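Local coordinates for protein MgGH51 (PDB 6ZPZ) that hydrolyses terminal alpha-L-arabinofuranosyl linkages, probably in arabinose-bearing plant polysaccharides, as a GH51 alpha-L-arabinofuranosidase, at residues G230-G235 / V258-Y263; V1-N6 / W537-A542; Y397-Y402 / T423-G428. One frame throughout, in Å; residues are numbered along the deposited sequence. Where two conformers were deposited one is given.

Overall arrangement
Contacts 1 and 3 belong to the catalytic-domain barrel and both touch the bound cyclopentyl sulfate LX5. Their centres are about 21 Å apart. Contact 3 joins two neighbouring parallel strands of the barrel wall. Contact 1 joins a short helix to a loop beside the ligand. Contact 2 shares no element with them. It packs the N-terminal strand 2-4 against strand 535-541 of the C-terminal domain, with its centre about 42 Å from that of contact 1 and about 25 Å from that of contact 3. All three are largely buried, but contact 2 is farthest from the chain centre and is exposed at Val1. Its chemistry is purely apolar. Contact 1 rests on polar bonds and a water, and contact 3 on backbone bonds and carboxylates.

Contact 1: G230-G235 / V258-Y263; sequences GNNLEG and VGDWGY. With LX5 ([(1~{S},2~{S},3~{S},4~{S})-2-(hydroxymethyl)-3,4-bis(oxidanyl)cyclopentyl] hydrogen sulfate), chain G.
Asn232 and Asp260 form the tight part of this contact. Asn232 OD1 accepts the backbone N of Asp260 at 2.9 Å. The bond is nearly straight (164°) and lies in the plane of the amide carbonyl. The other end of that amide, ND2, is held by Asn265. In return, Asp260 OD2 accepts the backbone N of Gly235 at 3.0 Å, from above the carboxylate plane. Gly235 leaves the helix here with positive phi. Asp260 OD2 also lies 3.1 Å from Asn231 O, another acceptor. A salt bridge from OD2 to Arg257 probably offsets this crowding of oxygens. The short, weakly bonded helix 231-234 follows strand 224-227 of the (beta/alpha)8 barrel, and the loop 259-263 packs beside it near the ligand pocket. There the backbone N of Asn231 donates to LX5 O8 at 2.8 Å, and O8 also lies at the edge of the Trp261 ring, in its plane. The looser side is between Asn231 and Trp261. Their amide and ring planes are almost parallel, but Asn231 ND2 comes no closer than 3.6 Å to Trp261 CZ2. A water links Asn231 ND2 to Asp260 O, sitting over one face of the indole near its rim. Asn350 holds Asn231 OD1, and Glu23 accepts Trp261 NE1.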
# COMPACT_ATOMS: atom_id res chain seq x y z
N GLY A 230 -7.50 6.52 3.78
CA GLY A 230 -6.32 6.95 4.50
C GLY A 230 -6.15 8.47 4.58
O GLY A 230 -6.71 9.21 3.81
N ASN A 231 -5.39 8.92 5.56
CA ASN A 231 -5.03 10.34 5.74
C ASN A 231 -4.51 10.91 4.44
O ASN A 231 -4.82 12.04 4.16
CB ASN A 231 -4.03 10.53 6.87
CG ASN A 231 -4.66 10.31 8.22
OD1 ASN A 231 -5.81 9.93 8.31
ND2 ASN A 231 -3.89 10.56 9.26
N ASN A 232 -3.74 10.13 3.68
CA ASN A 232 -3.08 10.66 2.47
C ASN A 232 -4.10 11.11 1.40
O ASN A 232 -3.71 11.88 0.51
CB ASN A 232 -2.07 9.68 1.91
CG ASN A 232 -0.95 10.35 1.16
OD1 ASN A 232 -0.26 11.22 1.71
ND2 ASN A 232 -0.73 9.92 -0.08
N LEU A 233 -5.35 10.66 1.48
CA LEU A 233 -6.43 11.16 0.58
C LEU A 233 -6.72 12.63 0.89
O LEU A 233 -7.09 13.39 -0.03
CB LEU A 233 -7.69 10.37 0.89
CG LEU A 233 -8.93 10.81 0.15
CD1 LEU A 233 -8.84 10.50 -1.35
CD2 LEU A 233 -10.16 10.14 0.77
N GLU A 234 -6.67 12.98 2.16
CA GLU A 234 -7.36 14.19 2.65
C GLU A 234 -6.59 15.46 2.31
O GLU A 234 -7.22 16.48 2.10
CB GLU A 234 -7.61 14.07 4.14
CG GLU A 234 -8.66 13.03 4.40
CD GLU A 234 -9.05 12.93 5.85
OE1 GLU A 234 -10.20 13.23 6.14
OE2 GLU A 234 -8.20 12.49 6.66
N GLY A 235 -5.27 15.44 2.35
CA GLY A 235 -4.50 16.68 2.26
C GLY A 235 -4.49 17.40 3.60
O GLY A 235 -5.26 17.05 4.50
N VAL A 258 2.27 17.49 -1.92
CA VAL A 258 2.71 17.23 -0.52
C VAL A 258 1.66 16.30 0.09
O VAL A 258 0.50 16.66 0.12
CB VAL A 258 2.88 18.54 0.27
CG1 VAL A 258 3.21 18.31 1.73
CG2 VAL A 258 3.94 19.42 -0.38
N GLY A 259 2.10 15.11 0.46
CA GLY A 259 1.24 14.11 1.11
C GLY A 259 1.03 14.46 2.57
O GLY A 259 1.49 15.52 3.02
N ASP A 260 0.41 13.56 3.31
CA ASP A 260 0.00 13.82 4.71
C ASP A 260 0.94 13.13 5.70
O ASP A 260 0.57 13.02 6.83
CB ASP A 260 -1.48 13.48 4.82
CG ASP A 260 -2.19 14.42 3.87
OD1 ASP A 260 -2.01 15.67 4.07
OD2 ASP A 260 -2.77 13.92 2.85
N TRP A 261 2.15 12.71 5.28
CA TRP A 261 3.07 11.96 6.17
C TRP A 261 4.48 12.56 6.09
O TRP A 261 5.45 11.83 6.37
CB TRP A 261 3.00 10.49 5.76
CG TRP A 261 1.65 9.90 6.00
CD1 TRP A 261 0.71 9.53 5.07
CD2 TRP A 261 1.07 9.65 7.29
NE1 TRP A 261 -0.39 9.02 5.72
CE2 TRP A 261 -0.20 9.10 7.07
CE3 TRP A 261 1.52 9.80 8.61
CZ2 TRP A 261 -1.04 8.71 8.12
CZ3 TRP A 261 0.71 9.40 9.64
CH2 TRP A 261 -0.57 8.89 9.41
N GLY A 262 4.56 13.85 5.73
CA GLY A 262 5.79 14.66 5.78
C GLY A 262 6.59 14.64 4.49
O GLY A 262 7.74 15.12 4.49
N TYR A 263 6.10 14.04 3.40
CA TYR A 263 6.90 14.01 2.15
C TYR A 263 6.04 14.26 0.91
O TYR A 263 4.81 13.97 0.88
CB TYR A 263 7.70 12.71 2.03
CG TYR A 263 6.89 11.45 2.09
CD1 TYR A 263 6.44 10.83 0.93
CD2 TYR A 263 6.65 10.83 3.29
CE1 TYR A 263 5.73 9.64 0.99
CE2 TYR A 263 5.94 9.64 3.36
CZ TYR A 263 5.47 9.05 2.21
OH TYR A 263 4.82 7.84 2.26
C1 LX5 G . -4.71 5.91 10.50
C2 LX5 G . -6.12 5.84 9.96
C6 LX5 G . -2.60 5.02 9.24
C5 LX5 G . -3.76 6.03 9.31
C3 LX5 G . -6.11 6.42 8.57
C4 LX5 G . -4.69 6.07 8.11
O7 LX5 G . -3.05 3.68 9.05
O8 LX5 G . -4.12 7.11 7.33
O9 LX5 G . -7.19 5.92 7.76
O10 LX5 G . -4.86 7.16 11.17
S11 LX5 G . -4.21 7.40 12.49
O12 LX5 G . -2.86 7.25 11.96
O13 LX5 G . -4.50 8.71 13.06
O14 LX5 G . -4.77 6.34 13.38
O HOH W 1 -1.45 12.09 8.68

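Contact 2: V1-N6 / W537-A542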
# COMPACT_ATOMS: atom_id res chain seq x y z
N VAL A 1 -11.18 -27.91 25.01
CA VAL A 1 -12.58 -27.58 24.66
C VAL A 1 -13.01 -28.50 23.51
O VAL A 1 -12.19 -28.77 22.61
CB VAL A 1 -12.75 -26.07 24.35
CG1 VAL A 1 -11.72 -25.53 23.38
CG2 VAL A 1 -14.16 -25.71 23.88
N THR A 2 -14.22 -29.02 23.58
CA THR A 2 -14.83 -29.77 22.47
C THR A 2 -15.54 -28.76 21.57
O THR A 2 -16.38 -28.02 22.06
CB THR A 2 -15.76 -30.90 22.92
OG1 THR A 2 -14.96 -31.74 23.74
CG2 THR A 2 -16.32 -31.69 21.77
N VAL A 3 -15.16 -28.77 20.30
CA VAL A 3 -15.73 -27.88 19.26
C VAL A 3 -16.51 -28.75 18.30
O VAL A 3 -15.87 -29.53 17.59
CB VAL A 3 -14.63 -27.06 18.56
CG1 VAL A 3 -15.22 -26.24 17.41
CG2 VAL A 3 -13.91 -26.19 19.58
N THR A 4 -17.83 -28.63 18.35
CA THR A 4 -18.75 -29.27 17.38
C THR A 4 -18.85 -28.37 16.17
O THR A 4 -19.08 -27.16 16.34
CB THR A 4 -20.12 -29.58 17.97
OG1 THR A 4 -19.88 -30.21 19.23
CG2 THR A 4 -20.96 -30.48 17.09
N VAL A 5 -18.63 -28.94 15.01
CA VAL A 5 -18.74 -28.25 13.70
C VAL A 5 -20.07 -28.63 13.06
O VAL A 5 -20.26 -29.82 12.79
CB VAL A 5 -17.52 -28.60 12.84
CG1 VAL A 5 -17.48 -27.78 11.56
CG2 VAL A 5 -16.25 -28.42 13.66
N ASN A 6 -20.94 -27.66 12.83
CA ASN A 6 -22.22 -27.86 12.09
C ASN A 6 -21.88 -28.07 10.61
O ASN A 6 -21.08 -27.30 10.09
CB ASN A 6 -23.16 -26.67 12.34
CG ASN A 6 -24.60 -26.85 11.90
OD1 ASN A 6 -24.95 -27.77 11.16
ND2 ASN A 6 -25.45 -25.94 12.32
N TRP A 537 -11.70 -19.63 17.25
CA TRP A 537 -11.61 -20.35 15.96
C TRP A 537 -12.71 -19.87 15.04
O TRP A 537 -13.69 -19.25 15.48
CB TRP A 537 -11.65 -21.86 16.19
CG TRP A 537 -12.81 -22.22 17.05
CD1 TRP A 537 -14.08 -22.52 16.63
CD2 TRP A 537 -12.85 -22.27 18.48
NE1 TRP A 537 -14.89 -22.74 17.70
CE2 TRP A 537 -14.17 -22.61 18.85
CE3 TRP A 537 -11.91 -22.05 19.49
CZ2 TRP A 537 -14.56 -22.77 20.18
CZ3 TRP A 537 -12.31 -22.17 20.81
CH2 TRP A 537 -13.62 -22.51 21.15
N SER A 538 -12.58 -20.24 13.79
CA SER A 538 -13.57 -19.98 12.74
C SER A 538 -13.40 -21.04 11.68
O SER A 538 -12.27 -21.31 11.30
CB SER A 538 -13.41 -18.57 12.17
OG SER A 538 -14.38 -18.42 11.14
N ILE A 539 -14.50 -21.63 11.25
CA ILE A 539 -14.47 -22.72 10.27
C ILE A 539 -15.29 -22.31 9.05
O ILE A 539 -16.46 -21.94 9.20
CB ILE A 539 -14.98 -24.03 10.91
CG1 ILE A 539 -14.27 -24.29 12.24
CG2 ILE A 539 -14.87 -25.18 9.93
CD1 ILE A 539 -14.89 -25.43 13.01
N THR A 540 -14.68 -22.46 7.89
CA THR A 540 -15.34 -22.26 6.59
C THR A 540 -15.07 -23.50 5.74
O THR A 540 -14.18 -24.31 6.07
CB THR A 540 -14.86 -20.95 5.94
OG1 THR A 540 -13.46 -21.06 5.70
CG2 THR A 540 -15.14 -19.71 6.78
N ARG A 541 -15.80 -23.63 4.65
CA ARG A 541 -15.71 -24.80 3.75
C ARG A 541 -15.92 -24.33 2.32
O ARG A 541 -16.85 -23.49 2.08
CB ARG A 541 -16.78 -25.80 4.19
CG ARG A 541 -16.83 -27.06 3.36
CD ARG A 541 -17.74 -28.06 4.04
NE ARG A 541 -17.85 -29.25 3.21
CZ ARG A 541 -18.63 -29.32 2.15
NH1 ARG A 541 -19.39 -28.28 1.80
NH2 ARG A 541 -18.68 -30.43 1.45
N ALA A 542 -15.09 -24.82 1.42
CA ALA A 542 -15.25 -24.62 -0.04
C ALA A 542 -16.33 -25.61 -0.50
O ALA A 542 -16.12 -26.82 -0.41
CB ALA A 542 -13.94 -24.82 -0.78
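Val3 packs over one face of Trp537. Its CG2 methyl is the main bump: it lies 3.9 Å from the centroid of the Trp537 six-membered ring, 25° off the normal, as a CH-pi contact. It sits toward the rim, closest to CZ2. The second methyl, Val3 CG1, meets the five-membered part, 3.5 Å from Trp537 NE1. The fork of Val3 therefore spreads along the indole. The ring is brought there by a chi1 of 51°, which sets CG between the backbone N and the carbonyl carbon. Thr527 O accepts Trp537 NE1. Val1 CG1 touches Trp537 CH2 more loosely, at 4.2 Å.

The second bump comes from the other segment. Ile539 CD1 fits against the fork of Val5, 3.3 Å from Val5 CG2 and 3.8 Å from Val5 CG1. The first of these is tighter than usual van der Waals contact. An extended chi2 of 171° carries CD1 out to reach it. No hydrogen bond joins the two segments, and Val5 CA and Ile539 CA are 7.8 Å apart. This is packing between sheets, as in a beta sandwich.

Strand 2-4 pairs in parallel with strand 560-565, whose Leu562 and Phe564 touch Trp537 and Val3. Strand 535-541 lies between strands 522-524 and 547-554, which add Leu524 and Ile550 beside Ile539.

Contact 3: Y397-Y402 / T423-G428. With LX5 ([(1~{S},2~{S},3~{S},4~{S})-2-(hydroxymethyl)-3,4-bis(oxidanyl)cyclopentyl] hydrogen sulfate), chain G.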
# COMPACT_ATOMS: atom_id res chain seq x y z
N TYR A 397 -20.41 0.87 6.85
CA TYR A 397 -19.47 1.68 7.63
C TYR A 397 -18.07 1.05 7.59
O TYR A 397 -17.92 -0.18 7.53
CB TYR A 397 -19.91 1.78 9.08
CG TYR A 397 -20.91 2.88 9.33
CD1 TYR A 397 -20.48 4.19 9.56
CD2 TYR A 397 -22.27 2.62 9.38
CE1 TYR A 397 -21.37 5.21 9.84
CE2 TYR A 397 -23.18 3.63 9.66
CZ TYR A 397 -22.72 4.92 9.90
OH TYR A 397 -23.61 5.91 10.20
N ASP A 398 -17.09 1.94 7.60
CA ASP A 398 -15.66 1.62 7.75
C ASP A 398 -15.35 1.82 9.23
O ASP A 398 -15.43 2.96 9.71
CB ASP A 398 -14.75 2.43 6.83
CG ASP A 398 -13.29 2.08 6.97
OD1 ASP A 398 -12.99 1.16 7.74
OD2 ASP A 398 -12.45 2.78 6.37
N VAL A 399 -15.00 0.74 9.89
CA VAL A 399 -14.71 0.69 11.35
C VAL A 399 -13.20 0.54 11.54
O VAL A 399 -12.61 -0.40 10.95
CB VAL A 399 -15.47 -0.44 12.06
CG1 VAL A 399 -15.20 -0.41 13.57
CG2 VAL A 399 -16.97 -0.38 11.76
N HIS A 400 -12.63 1.46 12.29
CA HIS A 400 -11.18 1.54 12.61
C HIS A 400 -10.93 1.20 14.08
O HIS A 400 -11.66 1.71 14.94
CB HIS A 400 -10.67 2.94 12.27
CG HIS A 400 -10.71 3.24 10.81
ND1 HIS A 400 -10.14 4.38 10.28
CD2 HIS A 400 -11.20 2.54 9.76
CE1 HIS A 400 -10.29 4.38 8.98
NE2 HIS A 400 -10.96 3.27 8.63
N VAL A 401 -9.87 0.44 14.34
CA VAL A 401 -9.41 0.26 15.73
C VAL A 401 -7.93 -0.08 15.73
O VAL A 401 -7.50 -1.03 15.07
CB VAL A 401 -10.26 -0.77 16.50
CG1 VAL A 401 -10.24 -2.17 15.92
CG2 VAL A 401 -9.85 -0.80 17.97
N TYR A 402 -7.21 0.76 16.45
CA TYR A 402 -5.84 0.50 16.92
C TYR A 402 -5.92 0.21 18.42
O TYR A 402 -6.55 0.99 19.16
CB TYR A 402 -4.96 1.70 16.57
CG TYR A 402 -4.61 1.78 15.11
CD1 TYR A 402 -4.30 0.65 14.38
CD2 TYR A 402 -4.55 3.01 14.47
CE1 TYR A 402 -3.95 0.74 13.05
CE2 TYR A 402 -4.20 3.11 13.14
CZ TYR A 402 -3.92 1.97 12.42
OH TYR A 402 -3.51 2.03 11.13
N THR A 423 -27.01 -3.58 6.89
CA THR A 423 -25.77 -2.76 6.96
C THR A 423 -24.59 -3.74 6.95
O THR A 423 -24.67 -4.77 7.64
CB THR A 423 -25.66 -1.85 8.19
OG1 THR A 423 -26.88 -1.13 8.36
CG2 THR A 423 -24.50 -0.88 8.07
N THR A 424 -23.55 -3.43 6.18
CA THR A 424 -22.32 -4.26 6.17
C THR A 424 -21.19 -3.41 6.69
O THR A 424 -21.27 -2.18 6.61
CB THR A 424 -22.04 -4.87 4.80
OG1 THR A 424 -21.95 -3.81 3.85
CG2 THR A 424 -23.08 -5.89 4.38
N TYR A 425 -20.17 -4.07 7.24
CA TYR A 425 -19.08 -3.41 7.96
C TYR A 425 -17.76 -3.80 7.31
O TYR A 425 -17.56 -4.97 7.00
CB TYR A 425 -19.20 -3.70 9.45
CG TYR A 425 -20.46 -3.13 10.05
CD1 TYR A 425 -20.50 -1.82 10.50
CD2 TYR A 425 -21.63 -3.86 10.07
CE1 TYR A 425 -21.65 -1.29 11.04
CE2 TYR A 425 -22.80 -3.32 10.57
CZ TYR A 425 -22.81 -2.03 11.05
OH TYR A 425 -23.97 -1.52 11.55
N PHE A 426 -16.94 -2.79 7.12
CA PHE A 426 -15.56 -2.86 6.61
C PHE A 426 -14.64 -2.52 7.77
O PHE A 426 -14.63 -1.36 8.24
CB PHE A 426 -15.40 -1.88 5.45
CG PHE A 426 -14.02 -1.70 4.89
CD1 PHE A 426 -13.06 -2.71 4.95
CD2 PHE A 426 -13.68 -0.51 4.26
CE1 PHE A 426 -11.81 -2.52 4.40
CE2 PHE A 426 -12.44 -0.33 3.68
CZ PHE A 426 -11.49 -1.33 3.76
N GLU A 427 -13.88 -3.51 8.23
CA GLU A 427 -12.87 -3.23 9.26
C GLU A 427 -11.64 -2.72 8.52
O GLU A 427 -10.72 -3.49 8.31
CB GLU A 427 -12.58 -4.45 10.11
CG GLU A 427 -11.86 -4.08 11.39
CD GLU A 427 -12.74 -3.72 12.57
OE1 GLU A 427 -13.95 -3.91 12.47
OE2 GLU A 427 -12.20 -3.19 13.54
N GLY A 428 -11.63 -1.43 8.17
CA GLY A 428 -10.80 -0.90 7.08
C GLY A 428 -9.43 -0.49 7.57
O GLY A 428 -8.54 -0.27 6.72
C1 LX5 G . -4.71 5.91 10.50
C2 LX5 G . -6.12 5.84 9.96
C6 LX5 G . -2.60 5.02 9.24
C5 LX5 G . -3.76 6.03 9.31
C3 LX5 G . -6.11 6.42 8.57
C4 LX5 G . -4.69 6.07 8.11
O7 LX5 G . -3.05 3.68 9.05
O8 LX5 G . -4.12 7.11 7.33
O9 LX5 G . -7.19 5.92 7.76
O10 LX5 G . -4.86 7.16 11.17
S11 LX5 G . -4.21 7.40 12.49
O12 LX5 G . -2.86 7.25 11.96
O13 LX5 G . -4.50 8.71 13.06
O14 LX5 G . -4.77 6.34 13.38
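Asp398 and Phe426 are bridged partners on two parallel strands, and their side chains lie side by side, pointing the same way. Both have CG anti to the backbone N (chi1 -179° for Asp398). The carboxylate plane is tilted only 22° from the phenyl plane, and OD1 lies over a face of the ring. Asp398 OD1 also takes a weak hydrogen bond from Gly428 N, at 3.0 Å. Gly428 CA packs over a Phe426 face near its rim, and a side chain on this glycine would collide with OD1. His400 NE2 donates to Asp398 OD2, whose exact place is less sure. Arg226 makes a salt bridge to OD2, and Glu351 is hydrogen-bonded to His400 ND1. With an alanine at Asp398, Arg226 would probably lose this salt-bridge partner, and His400 would be held through ND1 by Glu351 but no longer through NE2 by this carboxylate.

The other sheet face carries Tyr397 and Tyr425. Tyr425 CD1 touches Tyr397 CB at 3.9 Å and Val399 CG2 at 4.0 Å. Glu427 bends at chi2 (88°), which folds its carboxylate back against Val399 and Val401. Glu427 OE2 comes to 3.2 Å from Val401 CG1, and Tyr415 bonds OE1.

The backbones pair in parallel register. Phe426 N donates to Tyr397 O at 2.8 Å, and Phe426 O accepts Val399 N at 2.7 Å. Farther along, Tyr402 OH shares a 2.7 Å hydrogen bond with LX5 O7.

The two strands are consecutive in the eight-stranded parallel barrel and are linked through helix 405-410 as a beta-alpha-beta unit. Strand 378-381 flanks strand 396-403, and strand 474-479 flanks strand 424-432, where Phe475, Ala476 and Ser478 touch Phe426.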